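Local coordinates for protein NOVW (Streptomyces niveus ncimb 11891, PDB 2C0Z) that catalyses the 3-epimerisation of a dTDP-linked 4-keto-6-deoxy sugar in novobiocin biosynthesis, as an RmlC-like cupin enzyme, at the interface of chains A and B. Sequence-based numbering; all coordinates share one arbitrary frame. Chains: chain A/B, NOVW.

The interface of chains A and B. Residues chain A 86-87, 114, 117, 138; chain B 59, 61, 86-87, 138.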
loop_
_atom_site.group_PDB
_atom_site.type_symbol
_atom_site.label_atom_id
_atom_site.label_comp_id
_atom_site.label_asym_id
_atom_site.label_seq_id
_atom_site.Cartn_x
_atom_site.Cartn_y
_atom_site.Cartn_z
ATOM N N VAL A 86 0.941 -7.943 2.774
ATOM C CA VAL A 86 -0.325 -7.522 3.410
ATOM C C VAL A 86 -1.254 -8.701 3.692
ATOM O O VAL A 86 -2.250 -8.558 4.406
ATOM C CB VAL A 86 -1.049 -6.447 2.625
ATOM C CG1 VAL A 86 -0.219 -5.146 2.559
ATOM C CG2 VAL A 86 -1.437 -6.924 1.252
ATOM N N ARG A 87 -0.955 -9.863 3.129
ATOM C CA ARG A 87 -1.723 -11.078 3.386
ATOM C C ARG A 87 -0.834 -12.266 3.149
ATOM O O ARG A 87 -0.166 -12.346 2.118
ATOM C CB ARG A 87 -2.928 -11.143 2.462
ATOM C CG ARG A 87 -3.811 -12.375 2.585
ATOM C CD ARG A 87 -4.736 -12.409 1.393
ATOM N NE ARG A 87 -5.905 -13.231 1.512
ATOM C CZ ARG A 87 -7.020 -13.081 0.750
ATOM N NH1 ARG A 87 -7.158 -12.103 -0.228
ATOM N NH2 ARG A 87 -8.023 -13.923 0.984
ATOM N N ASP A 114 1.917 -11.194 7.239
ATOM C CA ASP A 114 0.799 -10.433 7.766
ATOM C C ASP A 114 0.641 -10.499 9.287
ATOM O O ASP A 114 -0.402 -10.103 9.819
ATOM C CB ASP A 114 -0.491 -10.826 7.063
ATOM C CG ASP A 114 -0.921 -12.258 7.310
ATOM O OD1 ASP A 114 -0.297 -12.965 8.131
ATOM O OD2 ASP A 114 -1.921 -12.740 6.684
ATOM N N ARG A 117 4.329 -7.899 9.809
ATOM C CA ARG A 117 4.039 -6.800 8.902
ATOM C C ARG A 117 5.196 -5.807 8.699
ATOM O O ARG A 117 5.004 -4.573 8.591
ATOM C CB ARG A 117 2.766 -6.091 9.345
ATOM C CG ARG A 117 1.540 -6.982 9.261
ATOM C CD ARG A 117 0.224 -6.219 9.403
ATOM N NE ARG A 117 -0.977 -7.076 9.387
ATOM C CZ ARG A 117 -1.644 -7.432 8.306
ATOM N NH1 ARG A 117 -1.308 -6.990 7.102
ATOM N NH2 ARG A 117 -2.703 -8.226 8.439
ATOM N N THR A 138 0.057 -11.931 -0.713
ATOM C CA THR A 138 -0.128 -10.661 -1.383
ATOM C C THR A 138 0.923 -9.650 -0.931
ATOM O O THR A 138 1.023 -9.350 0.262
ATOM C CB THR A 138 -1.527 -10.109 -1.018
ATOM O OG1 THR A 138 -2.543 -11.079 -1.358
ATOM C CG2 THR A 138 -1.838 -8.846 -1.826
ATOM N N LEU B 59 -2.204 0.513 7.391
ATOM C CA LEU B 59 -3.046 -0.671 7.190
ATOM C C LEU B 59 -3.998 -0.781 8.354
ATOM O O LEU B 59 -3.658 -0.465 9.483
ATOM C CB LEU B 59 -2.224 -1.947 7.032
ATOM C CG LEU B 59 -1.448 -2.046 5.722
ATOM C CD1 LEU B 59 -0.197 -2.850 5.886
ATOM C CD2 LEU B 59 -2.289 -2.650 4.657
ATOM N N VAL B 61 -6.963 -3.688 9.883
ATOM C CA VAL B 61 -7.636 -4.978 9.780
ATOM C C VAL B 61 -8.834 -4.894 10.698
ATOM O O VAL B 61 -8.694 -4.498 11.838
ATOM C CB VAL B 61 -6.723 -6.150 10.224
ATOM C CG1 VAL B 61 -7.468 -7.455 10.067
ATOM C CG2 VAL B 61 -5.438 -6.140 9.439
ATOM N N VAL B 86 -7.143 -4.527 0.387
ATOM C CA VAL B 86 -6.157 -5.512 -0.105
ATOM C C VAL B 86 -6.527 -6.945 0.275
ATOM O O VAL B 86 -5.936 -7.901 -0.234
ATOM C CB VAL B 86 -4.741 -5.194 0.326
ATOM C CG1 VAL B 86 -4.258 -3.857 -0.277
ATOM C CG2 VAL B 86 -4.597 -5.208 1.823
ATOM N N ARG B 87 -7.486 -7.111 1.174
ATOM C CA ARG B 87 -7.979 -8.429 1.559
ATOM C C ARG B 87 -9.388 -8.288 2.061
ATOM O O ARG B 87 -9.667 -7.425 2.894
ATOM C CB ARG B 87 -7.100 -9.021 2.650
ATOM C CG ARG B 87 -7.508 -10.385 3.185
ATOM C CD ARG B 87 -6.728 -10.643 4.451
ATOM N NE ARG B 87 -6.647 -12.007 4.886
ATOM C CZ ARG B 87 -5.692 -12.479 5.730
ATOM N NH1 ARG B 87 -4.676 -11.693 6.260
ATOM N NH2 ARG B 87 -5.750 -13.772 6.037
ATOM N N THR B 138 -8.946 -5.943 5.244
ATOM C CA THR B 138 -7.739 -5.158 5.393
ATOM C C THR B 138 -7.714 -4.005 4.393
ATOM O O THR B 138 -7.778 -4.233 3.181
ATOM C CB THR B 138 -6.519 -6.071 5.119
ATOM O OG1 THR B 138 -6.557 -7.218 5.997
ATOM C CG2 THR B 138 -5.213 -5.331 5.420
HETATM O O HOH W 1 -4.315 -8.788 6.081
HETATM O O HOH W 2 -5.146 -10.235 -1.258
HETATM O O HOH W 3 -2.918 -15.114 6.843
#
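Two arginines cross on the two-fold axis of the deposited pair of RmlC-like cupin subunits, which is probably the dimer usual in this family. A:Arg87 and B:Arg87 pass obliquely, their guanidinium planes 27° apart, with NE of A:Arg87 3.7 Å from NE of B:Arg87. The planes do not stack centre on centre: the CG methylene of each arginine lies over one face of the other's guanidinium, offset toward its rim. Both chains put CG anti to the backbone N (chi1 178°) and run extended to NE, so each guanidinium crosses to the partner's side.

There B:Arg87 forms a salt bridge with the carboxylate of A:Asp114, NH1 to OD2 at 3.0 Å. The two planes are nearly parallel but stepped, so NH1 meets OD2 from above the carboxylate plane and the bond is bent, 135° at the hydrogen. Water 3 ties OD2 of A:Asp114 to NH2 of the same arginine. The carboxylate, with its twin in the other chain, would probably help offset the like charges of the Arg87 pair and of A:Arg117, whose NH2 lies 4.5 Å from NH1 of B:Arg87.

Next to the arginines, the A:Val86 and B:Val86 side chains cross at about a right angle, CG2 to CG2 at 3.6 Å. The other methyl of A:Val86, CG1, packs 3.9 Å from CD2 of B:Leu59 on strand 56-63.

Water 1 collects the polar groups behind this core. It lies in plane at the edge of the B:Arg87 guanidinium, bonded to NH1, and also bonds NH2 of A:Arg117, the carbonyl O of A:Val86 and OG1 of B:Thr138; water 2 is its symmetry twin. A:Arg117, extended from CG to NE, sets a guanidinium face against CB of A:Asp114, while its NH2 approaches CG2 of B:Val61. Its NH1 holds the loop carbonyl O of A:Val86 in a long 3.3 Å hydrogen bond, the nitrogen sitting above the carbonyl plane, off its lone pairs.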